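Local coordinates for uncharacterized protein (PDB 6PTM), which probably acts as an exo-carrageenase of glycoside hydrolase family GH42, hydrolysing sugar units from the ends of carrageenan chains, at residues V617-Y622 with D644-K649; Y622-D627 with T650-R655; S626-V631 with I657-K662; C638-I643 with K665-V670. All coordinates share one frame; numbering follows the deposited sequence.

Overall arrangement
All four contacts lie in one open alpha/beta unit built on the five-stranded parallel sheet 597-600, 564-567, 614-617, 640-643, 667-670, and their centres are 28 to 32 Å from that of the chain. Contact 4 pairs the last two strands; contact 1, its centre about 14 Å from that of contact 4, joins the loops leaving strands 614-617 and 640-643. Contact 2, about 11 Å from contact 1, continues both loops to the start of helix 625-636, and contact 3, its centre about 9 Å from that of contact 2, packs that helix against residues 657-662. F648 of contact 1 ties it to the other three, its ring touching A623, I628, L661 and I643. A bound 1,2-ethanediol, probably from the crystallisation liquor, lies about 3 Å from the F624 side chain.

Contact 1 of 4, residues V617-Y622 with D644-K649; sequences VYKTPY and DNESFK
An Asx turn at D644, in the loop leaving strand 640-643 of the parallel sheet, meets the end of strand 614-617 and the loop after it in this alpha/beta fold, at V617, K619 and T620. The last strand-like bond runs from D644 N to V617 O (3.2 Å). The carboxylate of D644 then faces two ways. OD2 takes K619 N at 2.8 Å on its syn side, somewhat out of the carboxylate plane, while OD1 closes the turn with E646 N and also accepts from S647 OG, the two donors arriving from opposite faces. Carrying CG between its backbone N and carbonyl carbon (chi1 66°) lets D644 bridge both loops. S647 OG, thus oriented by D644, accepts in turn from T620 N at 2.8 Å in a nearly straight bond (171°), so the aspartate is a second-shell support for this grip. K619 and E646 run side by side to a salt bridge, NZ to OE2 2.9 Å, using the syn lone pair of the glutamate; K619 CG lies over the centre of the Y618 ring, whose hydroxyl bonds R585 on helix 579-590. Two backbone bonds close the far end: F648 N to T620 O (2.7 Å) and K649 N to P621 O. V617 CG1 lies over one face of the F648 ring, 4.0 Å from its centroid and displaced toward the rim.

Contact 2 of 4, residues Y622-D627 with T650-R655; sequences YAFKSD and TDEYGR
Y622 lies alongside T650, with ring atom CD1 meeting T650 OG1 at 3.5 Å and the carbonyl oxygen D651 O coming to the ring edge near its plane, 3.3 Å from CD1. G654 CA touches the same ring at CE1. One residue on, A623 N donates to T650 O (2.9 Å), and A623 O receives a short CA-H...O approach from D651 CA at 3.0 Å. F624 and E652 cross at about a right angle: E652 CD comes obliquely to the phenyl ring, 3.5 Å from F624 CD1, the ring and carboxylate planes being 66° apart. E652 reaches it because its chain bends at chi2 (-92°), and its charge is held by K323 through OE2, while OE1 accepts from a water that in turn accepts a hydrogen bond from K625 N. These residues sit where the loop after strand 614-617 enters helix 625-636, F624 being its N-cap residue; the F624 amide is bonded to D627 OD2. On the other segment, D651-G654 forms a type I beta turn, which the D651 carboxylate helps to hold. Its OD1 receives Y653 N, in an Asx turn, and R655 N from opposite faces of the carboxylate, and OD2 uses its syn lone pair for R655 NE at 2.9 Å, in the guanidinium plane. D651 O, the atom at the Y622 edge, is fixed by T650 OG1 and G654 N. Farther out, Y653 OH bonds D362 and K323, and F361 of helix 358-385 packs on both F624 and E652.

Contact 3 of 4, residues S626-V631 with I657-K662; sequences SDIETV and IDLTLK
I628 and I657 reach toward each other tip to tip, CD1 of I628 meeting CG1 of I657 at 3.5 Å. The second branch of I628 is used differently: CG2, anti to the backbone N, slides past L659 in the opposite direction and touches its CD2 at 3.7 Å. L659 CD2 also rests on E629 CG (3.6 Å), the glutamate chain crossing the leucine at about a right angle. One turn farther along, V631 and L661 meet at a slant, with V631 CG1 3.8 Å from L661 CD1, and L661 CD2 comes to the I628 carbonyl oxygen. This is helix-against-loop packing within an open alpha/beta fold: helix 625-636, which connects strands 614-617 and 640-643 in a beta-alpha-beta crossover, turns one apolar side to the extended loop that leads to strand 667-670. No hydrogen bond crosses between the two segments. An alanine in place of I628 would lack both branches, and is likely to leave a gap between I657 and L659 and the F648 ring, which also packs on this isoleucine. V631 and L661 both continue onto V641 of the sheet, and V631 also touches F567 of strand 564-567.

Contact 4 of 4, residues C638-I643 with K665-V670; sequences CGTVII and KGKLIV
T640 lies side by side with K667, its OG1 passing 3.7 Å from K667 CB as both side chains point the same way from the sheet. I642 and I669 follow on this face. On the other face L668 CD1 sits between two side chains of the facing strand, 4.1 Å from V641 CG1 and 3.9 Å from I643 CG2, and I643 CG2 goes on to V670 CG2. Strands 640-643 and 667-670 are parallel, their axes 4.8 Å apart and 14° from alignment. Four backbone bonds join them: K667 N to G639 O, V641 N to K667 O, I669 N to V641 O and I643 N to I669 O. A glycine at T640 would remove the methyl and hydroxyl that flank K667, and would probably leave the aliphatic part of that lysine freer to turn. Before the strand, C638 has positive phi as the C-prime residue of a Schellman motif ending helix 625-636, and its SG approaches K665 CB. Strand 667-670 is one edge of the five-stranded sheet, and strand 640-643 pairs on its far side with 614-617; V631, Y634 and L635 of helix 625-636 pack on V641, whereas E680 of helix 674-687 touches I642 and I669.

Contact 1 of 4, residues V617-Y622 with D644-K649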
loop_
_atom_site.group_PDB
_atom_site.type_symbol
_atom_site.label_atom_id
_atom_site.label_comp_id
_atom_site.label_asym_id
_atom_site.label_seq_id
_atom_site.Cartn_x
_atom_site.Cartn_y
_atom_site.Cartn_z
ATOM N N VAL A 617 8.708 15.539 -17.397
ATOM C CA VAL A 617 8.644 16.630 -16.393
ATOM C C VAL A 617 7.426 17.484 -16.729
ATOM O O VAL A 617 7.414 18.154 -17.790
ATOM C CB VAL A 617 9.937 17.460 -16.312
ATOM C CG1 VAL A 617 9.808 18.499 -15.201
ATOM C CG2 VAL A 617 11.166 16.593 -16.111
ATOM N N TYR A 618 6.415 17.400 -15.872
ATOM C CA TYR A 618 5.065 17.958 -16.106
ATOM C C TYR A 618 4.679 18.819 -14.922
ATOM O O TYR A 618 4.725 18.291 -13.779
ATOM C CB TYR A 618 4.032 16.845 -16.296
ATOM C CG TYR A 618 2.618 17.294 -16.528
ATOM C CD1 TYR A 618 2.233 17.918 -17.703
ATOM C CD2 TYR A 618 1.650 17.066 -15.570
ATOM C CE1 TYR A 618 0.916 18.308 -17.911
ATOM C CE2 TYR A 618 0.334 17.445 -15.756
ATOM C CZ TYR A 618 -0.038 18.029 -16.950
ATOM O OH TYR A 618 -1.338 18.371 -17.101
ATOM N N LYS A 619 4.309 20.078 -15.215
ATOM C CA LYS A 619 3.768 21.058 -14.244
ATOM C C LYS A 619 4.565 21.001 -12.930
ATOM O O LYS A 619 3.966 20.957 -11.832
ATOM C CB LYS A 619 2.275 20.788 -14.061
ATOM C CG LYS A 619 1.395 21.169 -15.251
ATOM C CD LYS A 619 -0.038 21.483 -14.812
ATOM C CE LYS A 619 -0.664 22.632 -15.567
ATOM N NZ LYS A 619 -0.875 22.211 -16.957
ATOM N N THR A 620 5.886 21.081 -13.054
ATOM C CA THR A 620 6.846 21.085 -11.927
ATOM C C THR A 620 7.644 22.388 -11.989
ATOM O O THR A 620 8.855 22.365 -12.224
ATOM C CB THR A 620 7.654 19.780 -11.970
ATOM O OG1 THR A 620 6.734 18.673 -12.014
ATOM C CG2 THR A 620 8.575 19.629 -10.781
ATOM N N PRO A 621 7.002 23.559 -11.760
ATOM C CA PRO A 621 7.659 24.854 -11.947
ATOM C C PRO A 621 8.723 25.105 -10.873
ATOM O O PRO A 621 9.687 25.746 -11.201
ATOM C CB PRO A 621 6.523 25.878 -11.822
ATOM C CG PRO A 621 5.520 25.208 -10.917
ATOM C CD PRO A 621 5.636 23.730 -11.242
ATOM N N TYR A 622 8.515 24.599 -9.653
ATOM C CA TYR A 622 9.511 24.620 -8.550
ATOM C C TYR A 622 10.415 23.383 -8.595
ATOM O O TYR A 622 9.925 22.227 -8.663
ATOM C CB TYR A 622 8.838 24.625 -7.181
ATOM C CG TYR A 622 7.898 25.760 -6.892
ATOM C CD1 TYR A 622 8.325 26.834 -6.143
ATOM C CD2 TYR A 622 6.538 25.682 -7.202
ATOM C CE1 TYR A 622 7.461 27.849 -5.778
ATOM C CE2 TYR A 622 5.652 26.688 -6.852
ATOM C CZ TYR A 622 6.129 27.795 -6.166
ATOM O OH TYR A 622 5.299 28.785 -5.739
ATOM N N ASP A 644 7.523 20.151 -20.251
ATOM C CA ASP A 644 6.490 21.112 -20.704
ATOM C C ASP A 644 7.087 22.521 -20.615
ATOM O O ASP A 644 8.282 22.633 -20.350
ATOM C CB ASP A 644 5.154 20.920 -19.994
ATOM C CG ASP A 644 5.143 21.210 -18.509
ATOM O OD1 ASP A 644 6.139 21.723 -18.024
ATOM O OD2 ASP A 644 4.126 20.897 -17.847
ATOM N N ASN A 645 6.291 23.546 -20.888
ATOM C CA ASN A 645 6.766 24.958 -20.912
ATOM C C ASN A 645 6.766 25.525 -19.488
ATOM O O ASN A 645 7.452 26.503 -19.258
ATOM C CB ASN A 645 5.934 25.804 -21.880
ATOM C CG ASN A 645 6.195 25.423 -23.320
ATOM O OD1 ASN A 645 5.270 25.045 -24.034
ATOM N ND2 ASN A 645 7.449 25.447 -23.725
ATOM N N GLU A 646 6.083 24.883 -18.550
ATOM C CA GLU A 646 5.837 25.454 -17.210
ATOM C C GLU A 646 6.874 24.950 -16.194
ATOM O O GLU A 646 6.968 25.566 -15.141
ATOM C CB GLU A 646 4.443 25.082 -16.702
ATOM C CG GLU A 646 3.316 25.261 -17.705
ATOM C CD GLU A 646 1.986 24.843 -17.098
ATOM O OE1 GLU A 646 1.728 25.247 -15.965
ATOM O OE2 GLU A 646 1.245 24.069 -17.719
ATOM N N SER A 647 7.662 23.910 -16.478
ATOM C CA SER A 647 8.456 23.228 -15.424
ATOM C C SER A 647 9.854 23.844 -15.220
ATOM O O SER A 647 10.407 24.477 -16.132
ATOM C CB SER A 647 8.489 21.772 -15.703
ATOM O OG SER A 647 7.184 21.255 -15.536
ATOM N N PHE A 648 10.432 23.657 -14.032
ATOM C CA PHE A 648 11.841 24.015 -13.741
ATOM C C PHE A 648 12.095 25.502 -14.010
ATOM O O PHE A 648 13.134 25.798 -14.537
ATOM C CB PHE A 648 12.765 23.140 -14.594
ATOM C CG PHE A 648 12.859 21.694 -14.166
ATOM C CD1 PHE A 648 12.069 21.172 -13.146
ATOM C CD2 PHE A 648 13.763 20.847 -14.787
ATOM C CE1 PHE A 648 12.206 19.846 -12.754
ATOM C CE2 PHE A 648 13.898 19.527 -14.386
ATOM C CZ PHE A 648 13.138 19.032 -13.354
ATOM N N LYS A 649 11.209 26.394 -13.571
ATOM C CA LYS A 649 11.326 27.877 -13.735
ATOM C C LYS A 649 11.939 28.519 -12.495
ATOM O O LYS A 649 12.663 29.489 -12.661
ATOM C CB LYS A 649 9.956 28.533 -13.896
ATOM C CG LYS A 649 9.172 28.069 -15.106
ATOM C CD LYS A 649 9.982 28.141 -16.372
ATOM C CE LYS A 649 9.100 28.251 -17.594
ATOM N NZ LYS A 649 9.848 27.883 -18.816
#

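Contact 2 of 4, residues Y622-D627 with T650-R655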
loop_
_atom_site.group_PDB
_atom_site.type_symbol
_atom_site.label_atom_id
_atom_site.label_comp_id
_atom_site.label_asym_id
_atom_site.label_seq_id
_atom_site.Cartn_x
_atom_site.Cartn_y
_atom_site.Cartn_z
ATOM N N TYR A 622 8.515 24.599 -9.653
ATOM C CA TYR A 622 9.511 24.620 -8.550
ATOM C C TYR A 622 10.415 23.383 -8.595
ATOM O O TYR A 622 9.925 22.227 -8.663
ATOM C CB TYR A 622 8.838 24.625 -7.181
ATOM C CG TYR A 622 7.898 25.760 -6.892
ATOM C CD1 TYR A 622 8.325 26.834 -6.143
ATOM C CD2 TYR A 622 6.538 25.682 -7.202
ATOM C CE1 TYR A 622 7.461 27.849 -5.778
ATOM C CE2 TYR A 622 5.652 26.688 -6.852
ATOM C CZ TYR A 622 6.129 27.795 -6.166
ATOM O OH TYR A 622 5.299 28.785 -5.739
ATOM N N ALA A 623 11.735 23.590 -8.584
ATOM C CA ALA A 623 12.700 22.485 -8.466
ATOM C C ALA A 623 13.865 22.951 -7.614
ATOM O O ALA A 623 14.208 24.140 -7.668
ATOM C CB ALA A 623 13.163 22.014 -9.814
ATOM N N PHE A 624 14.459 22.030 -6.863
ATOM C CA PHE A 624 15.781 22.251 -6.221
ATOM C C PHE A 624 16.777 22.467 -7.361
ATOM O O PHE A 624 16.678 21.760 -8.412
ATOM C CB PHE A 624 16.157 21.079 -5.309
ATOM C CG PHE A 624 15.230 20.876 -4.132
ATOM C CD1 PHE A 624 15.251 21.753 -3.069
ATOM C CD2 PHE A 624 14.308 19.840 -4.109
ATOM C CE1 PHE A 624 14.376 21.596 -2.001
ATOM C CE2 PHE A 624 13.448 19.668 -3.029
ATOM C CZ PHE A 624 13.483 20.547 -1.973
ATOM N N LYS A 625 17.750 23.356 -7.169
ATOM C CA LYS A 625 18.889 23.404 -8.124
ATOM C C LYS A 625 19.448 21.975 -8.293
ATOM O O LYS A 625 19.752 21.570 -9.423
ATOM C CB LYS A 625 19.943 24.441 -7.705
ATOM C CG LYS A 625 20.953 24.807 -8.803
ATOM C CD LYS A 625 21.930 25.952 -8.471
ATOM N N SER A 626 19.567 21.190 -7.235
ATOM C CA SER A 626 20.127 19.818 -7.326
ATOM C C SER A 626 19.219 18.885 -8.146
ATOM O O SER A 626 19.722 17.917 -8.757
ATOM C CB SER A 626 20.423 19.289 -5.941
ATOM O OG SER A 626 19.265 19.264 -5.131
ATOM N N ASP A 627 17.929 19.166 -8.253
ATOM C CA ASP A 627 17.033 18.389 -9.154
ATOM C C ASP A 627 17.525 18.596 -10.589
ATOM O O ASP A 627 17.724 17.616 -11.314
ATOM C CB ASP A 627 15.557 18.811 -9.076
ATOM C CG ASP A 627 14.799 18.371 -7.833
ATOM O OD1 ASP A 627 15.007 17.228 -7.393
ATOM O OD2 ASP A 627 13.939 19.142 -7.372
ATOM N N THR A 650 11.622 28.026 -11.291
ATOM C CA THR A 650 12.197 28.579 -10.038
ATOM C C THR A 650 12.773 27.498 -9.119
ATOM O O THR A 650 12.539 26.272 -9.337
ATOM C CB THR A 650 11.156 29.365 -9.238
ATOM O OG1 THR A 650 10.252 28.436 -8.636
ATOM C CG2 THR A 650 10.385 30.358 -10.082
ATOM N N ASP A 651 13.457 27.961 -8.073
ATOM C CA ASP A 651 13.887 27.086 -6.960
ATOM C C ASP A 651 12.712 26.933 -5.994
ATOM O O ASP A 651 11.596 27.436 -6.306
ATOM C CB ASP A 651 15.151 27.622 -6.289
ATOM C CG ASP A 651 15.009 28.982 -5.650
ATOM O OD1 ASP A 651 13.897 29.404 -5.364
ATOM O OD2 ASP A 651 16.028 29.600 -5.439
ATOM N N GLU A 652 12.981 26.322 -4.848
ATOM C CA GLU A 652 11.967 25.968 -3.829
ATOM C C GLU A 652 11.481 27.230 -3.126
ATOM O O GLU A 652 10.487 27.130 -2.356
ATOM C CB GLU A 652 12.509 24.917 -2.857
ATOM C CG GLU A 652 13.664 25.407 -1.994
ATOM C CD GLU A 652 15.080 25.190 -2.504
ATOM O OE1 GLU A 652 15.322 25.305 -3.739
ATOM O OE2 GLU A 652 15.967 24.993 -1.642
ATOM N N TYR A 653 12.134 28.371 -3.368
ATOM C CA TYR A 653 11.736 29.663 -2.767
ATOM C C TYR A 653 11.103 30.567 -3.824
ATOM O O TYR A 653 10.854 31.701 -3.470
ATOM C CB TYR A 653 12.925 30.306 -2.042
ATOM C CG TYR A 653 13.482 29.437 -0.951
ATOM C CD1 TYR A 653 12.700 29.097 0.141
ATOM C CD2 TYR A 653 14.762 28.917 -1.033
ATOM C CE1 TYR A 653 13.206 28.309 1.158
ATOM C CE2 TYR A 653 15.277 28.120 -0.031
ATOM C CZ TYR A 653 14.486 27.800 1.056
ATOM O OH TYR A 653 14.993 26.994 2.037
ATOM N N GLY A 654 10.773 30.045 -5.007
ATOM C CA GLY A 654 10.158 30.810 -6.106
ATOM C C GLY A 654 11.122 31.782 -6.777
ATOM O O GLY A 654 10.638 32.695 -7.489
ATOM N N ARG A 655 12.432 31.631 -6.583
ATOM C CA ARG A 655 13.409 32.547 -7.209
ATOM C C ARG A 655 13.698 32.004 -8.620
ATOM O O ARG A 655 13.946 30.769 -8.742
ATOM C CB ARG A 655 14.670 32.680 -6.338
ATOM C CG ARG A 655 14.442 33.249 -4.942
ATOM C CD ARG A 655 15.691 33.313 -4.043
ATOM N NE ARG A 655 16.324 32.012 -3.770
ATOM C CZ ARG A 655 17.293 31.764 -2.872
ATOM N NH1 ARG A 655 17.801 32.705 -2.086
ATOM N NH2 ARG A 655 17.774 30.543 -2.769
HETATM O O HOH W 1 17.793 24.953 -4.750
#

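Contact 3 of 4, residues S626-V631 with I657-K662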
loop_
_atom_site.group_PDB
_atom_site.type_symbol
_atom_site.label_atom_id
_atom_site.label_comp_id
_atom_site.label_asym_id
_atom_site.label_seq_id
_atom_site.Cartn_x
_atom_site.Cartn_y
_atom_site.Cartn_z
ATOM N N SER A 626 19.567 21.190 -7.235
ATOM C CA SER A 626 20.127 19.818 -7.326
ATOM C C SER A 626 19.219 18.885 -8.146
ATOM O O SER A 626 19.722 17.917 -8.757
ATOM C CB SER A 626 20.423 19.289 -5.941
ATOM O OG SER A 626 19.265 19.264 -5.131
ATOM N N ASP A 627 17.929 19.166 -8.253
ATOM C CA ASP A 627 17.033 18.389 -9.154
ATOM C C ASP A 627 17.525 18.596 -10.589
ATOM O O ASP A 627 17.724 17.616 -11.314
ATOM C CB ASP A 627 15.557 18.811 -9.076
ATOM C CG ASP A 627 14.799 18.371 -7.833
ATOM O OD1 ASP A 627 15.007 17.228 -7.393
ATOM O OD2 ASP A 627 13.939 19.142 -7.372
ATOM N N ILE A 628 17.644 19.856 -10.986
ATOM C CA ILE A 628 18.013 20.256 -12.371
ATOM C C ILE A 628 19.402 19.705 -12.707
ATOM O O ILE A 628 19.550 19.139 -13.804
ATOM C CB ILE A 628 17.893 21.780 -12.516
ATOM C CG1 ILE A 628 16.420 22.183 -12.409
ATOM C CG2 ILE A 628 18.540 22.223 -13.818
ATOM C CD1 ILE A 628 16.158 23.656 -12.303
ATOM N N GLU A 629 20.377 19.875 -11.805
ATOM C CA GLU A 629 21.762 19.358 -11.957
ATOM C C GLU A 629 21.702 17.844 -12.152
ATOM O O GLU A 629 22.448 17.334 -12.998
ATOM C CB GLU A 629 22.644 19.722 -10.753
ATOM C CG GLU A 629 23.059 21.181 -10.750
ATOM C CD GLU A 629 23.635 21.700 -9.438
ATOM O OE1 GLU A 629 23.631 20.949 -8.423
ATOM O OE2 GLU A 629 24.073 22.871 -9.430
ATOM N N THR A 630 20.871 17.127 -11.391
ATOM C CA THR A 630 20.852 15.661 -11.524
ATOM C C THR A 630 20.189 15.315 -12.866
ATOM O O THR A 630 20.672 14.386 -13.537
ATOM C CB THR A 630 20.244 15.013 -10.277
ATOM O OG1 THR A 630 20.987 15.484 -9.155
ATOM C CG2 THR A 630 20.302 13.510 -10.302
ATOM N N VAL A 631 19.141 16.032 -13.271
ATOM C CA VAL A 631 18.478 15.690 -14.562
ATOM C C VAL A 631 19.459 16.018 -15.700
ATOM O O VAL A 631 19.462 15.252 -16.670
ATOM C CB VAL A 631 17.106 16.369 -14.713
ATOM C CG1 VAL A 631 16.575 16.266 -16.131
ATOM C CG2 VAL A 631 16.126 15.794 -13.709
ATOM N N ILE A 657 15.276 30.493 -11.665
ATOM C CA ILE A 657 16.389 29.513 -11.572
ATOM C C ILE A 657 17.557 30.000 -12.454
ATOM O O ILE A 657 17.296 30.424 -13.599
ATOM C CB ILE A 657 15.846 28.114 -11.931
ATOM C CG1 ILE A 657 16.696 27.009 -11.306
ATOM C CG2 ILE A 657 15.664 27.941 -13.433
ATOM C CD1 ILE A 657 16.278 26.651 -9.908
ATOM N N ASP A 658 18.786 29.963 -11.915
ATOM C CA ASP A 658 20.045 30.456 -12.544
ATOM C C ASP A 658 20.371 29.555 -13.736
ATOM O O ASP A 658 20.876 30.060 -14.731
ATOM C CB ASP A 658 21.205 30.469 -11.536
ATOM N N LEU A 659 20.035 28.273 -13.622
ATOM C CA LEU A 659 20.463 27.133 -14.480
ATOM C C LEU A 659 19.268 26.648 -15.314
ATOM O O LEU A 659 18.153 26.592 -14.771
ATOM C CB LEU A 659 20.932 26.044 -13.504
ATOM C CG LEU A 659 21.629 24.810 -14.076
ATOM C CD1 LEU A 659 22.956 25.173 -14.739
ATOM C CD2 LEU A 659 21.833 23.778 -12.966
ATOM N N THR A 660 19.456 26.294 -16.580
ATOM C CA THR A 660 18.407 25.594 -17.365
ATOM C C THR A 660 19.012 24.310 -17.933
ATOM O O THR A 660 20.240 24.246 -18.050
ATOM C CB THR A 660 17.803 26.490 -18.448
ATOM O OG1 THR A 660 18.875 26.784 -19.338
ATOM C CG2 THR A 660 17.210 27.767 -17.902
ATOM N N LEU A 661 18.165 23.319 -18.218
ATOM C CA LEU A 661 18.573 22.033 -18.822
ATOM C C LEU A 661 19.145 22.336 -20.206
ATOM O O LEU A 661 18.544 23.153 -20.914
ATOM C CB LEU A 661 17.357 21.111 -18.945
ATOM C CG LEU A 661 16.882 20.430 -17.667
ATOM C CD1 LEU A 661 15.748 19.471 -18.003
ATOM C CD2 LEU A 661 18.013 19.687 -16.965
ATOM N N LYS A 662 20.247 21.690 -20.566
ATOM C CA LYS A 662 20.832 21.753 -21.932
ATOM C C LYS A 662 20.801 20.357 -22.529
ATOM O O LYS A 662 21.215 19.411 -21.841
ATOM C CB LYS A 662 22.273 22.269 -21.876
ATOM C CG LYS A 662 22.414 23.675 -21.311
ATOM C CD LYS A 662 21.536 24.701 -22.024
ATOM C CE LYS A 662 21.928 26.134 -21.737
ATOM N NZ LYS A 662 21.580 26.510 -20.348
#

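Contact 4 of 4, residues C638-I643 with K665-V670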
loop_
_atom_site.group_PDB
_atom_site.type_symbol
_atom_site.label_atom_id
_atom_site.label_comp_id
_atom_site.label_asym_id
_atom_site.label_seq_id
_atom_site.Cartn_x
_atom_site.Cartn_y
_atom_site.Cartn_z
ATOM N N CYS A 638 23.237 10.673 -22.411
ATOM C CA CYS A 638 22.402 10.381 -23.611
ATOM C C CYS A 638 20.969 10.001 -23.187
ATOM O O CYS A 638 20.285 9.379 -23.993
ATOM C CB CYS A 638 23.007 9.307 -24.518
ATOM S SG CYS A 638 24.700 9.661 -25.074
ATOM N N GLY A 639 20.500 10.427 -22.009
ATOM C CA GLY A 639 19.096 10.249 -21.601
ATOM C C GLY A 639 18.159 11.102 -22.437
ATOM O O GLY A 639 18.621 12.072 -23.099
ATOM N N THR A 640 16.869 10.789 -22.385
ATOM C CA THR A 640 15.795 11.591 -22.999
ATOM C C THR A 640 14.969 12.233 -21.899
ATOM O O THR A 640 14.493 11.513 -21.003
ATOM C CB THR A 640 14.910 10.730 -23.903
ATOM O OG1 THR A 640 15.738 10.197 -24.937
ATOM C CG2 THR A 640 13.746 11.502 -24.471
ATOM N N VAL A 641 14.784 13.537 -21.985
ATOM C CA VAL A 641 13.904 14.297 -21.068
ATOM C C VAL A 641 12.848 15.010 -21.900
ATOM O O VAL A 641 13.209 15.711 -22.874
ATOM C CB VAL A 641 14.691 15.284 -20.204
ATOM C CG1 VAL A 641 13.751 16.112 -19.369
ATOM C CG2 VAL A 641 15.735 14.592 -19.340
ATOM N N ILE A 642 11.588 14.817 -21.506
ATOM C CA ILE A 642 10.397 15.430 -22.148
ATOM C C ILE A 642 9.800 16.368 -21.121
ATOM O O ILE A 642 9.392 15.893 -20.055
ATOM C CB ILE A 642 9.391 14.376 -22.647
ATOM C CG1 ILE A 642 10.027 13.415 -23.655
ATOM C CG2 ILE A 642 8.164 15.059 -23.233
ATOM C CD1 ILE A 642 9.314 12.104 -23.761
ATOM N N ILE A 643 9.793 17.656 -21.428
ATOM C CA ILE A 643 9.459 18.714 -20.438
ATOM C C ILE A 643 8.454 19.659 -21.072
ATOM O O ILE A 643 8.541 19.866 -22.320
ATOM C CB ILE A 643 10.715 19.440 -19.916
ATOM C CG1 ILE A 643 10.396 20.371 -18.745
ATOM C CG2 ILE A 643 11.458 20.183 -21.016
ATOM C CD1 ILE A 643 11.605 20.703 -17.911
ATOM N N LYS A 665 24.418 15.887 -25.105
ATOM C CA LYS A 665 24.515 14.532 -25.708
ATOM C C LYS A 665 23.180 13.782 -25.659
ATOM O O LYS A 665 23.063 12.785 -26.358
ATOM C CB LYS A 665 25.585 13.739 -24.957
ATOM C CG LYS A 665 26.915 14.470 -24.816
ATOM C CD LYS A 665 28.049 13.557 -24.480
ATOM C CE LYS A 665 28.525 12.770 -25.678
ATOM N NZ LYS A 665 29.177 11.512 -25.244
ATOM N N GLY A 666 22.211 14.220 -24.863
ATOM C CA GLY A 666 20.925 13.511 -24.753
ATOM C C GLY A 666 19.898 14.112 -25.684
ATOM O O GLY A 666 20.275 14.773 -26.665
ATOM N N LYS A 667 18.628 13.933 -25.349
ATOM C CA LYS A 667 17.476 14.407 -26.145
ATOM C C LYS A 667 16.588 15.193 -25.188
ATOM O O LYS A 667 16.065 14.587 -24.211
ATOM C CB LYS A 667 16.784 13.209 -26.805
ATOM C CG LYS A 667 16.158 13.488 -28.166
ATOM C CD LYS A 667 15.393 12.313 -28.806
ATOM C CE LYS A 667 16.165 11.011 -28.926
ATOM N NZ LYS A 667 17.453 11.170 -29.644
ATOM N N LEU A 668 16.465 16.496 -25.415
ATOM C CA LEU A 668 15.637 17.372 -24.561
ATOM C C LEU A 668 14.461 17.897 -25.378
ATOM O O LEU A 668 14.648 18.746 -26.251
ATOM C CB LEU A 668 16.490 18.497 -23.982
ATOM C CG LEU A 668 15.731 19.570 -23.204
ATOM C CD1 LEU A 668 15.067 18.974 -21.943
ATOM C CD2 LEU A 668 16.684 20.697 -22.848
ATOM N N ILE A 669 13.271 17.381 -25.106
ATOM C CA ILE A 669 12.090 17.582 -25.980
ATOM C C ILE A 669 11.095 18.421 -25.207
ATOM O O ILE A 669 10.591 17.990 -24.128
ATOM C CB ILE A 669 11.528 16.232 -26.475
ATOM C CG1 ILE A 669 12.631 15.448 -27.194
ATOM C CG2 ILE A 669 10.314 16.448 -27.355
ATOM C CD1 ILE A 669 12.256 14.035 -27.640
ATOM N N VAL A 670 10.778 19.574 -25.770
ATOM C CA VAL A 670 9.819 20.522 -25.152
ATOM C C VAL A 670 8.461 20.301 -25.797
ATOM O O VAL A 670 8.386 20.251 -27.013
ATOM C CB VAL A 670 10.322 21.970 -25.262
ATOM C CG1 VAL A 670 9.422 22.941 -24.517
ATOM C CG2 VAL A 670 11.773 22.042 -24.789
#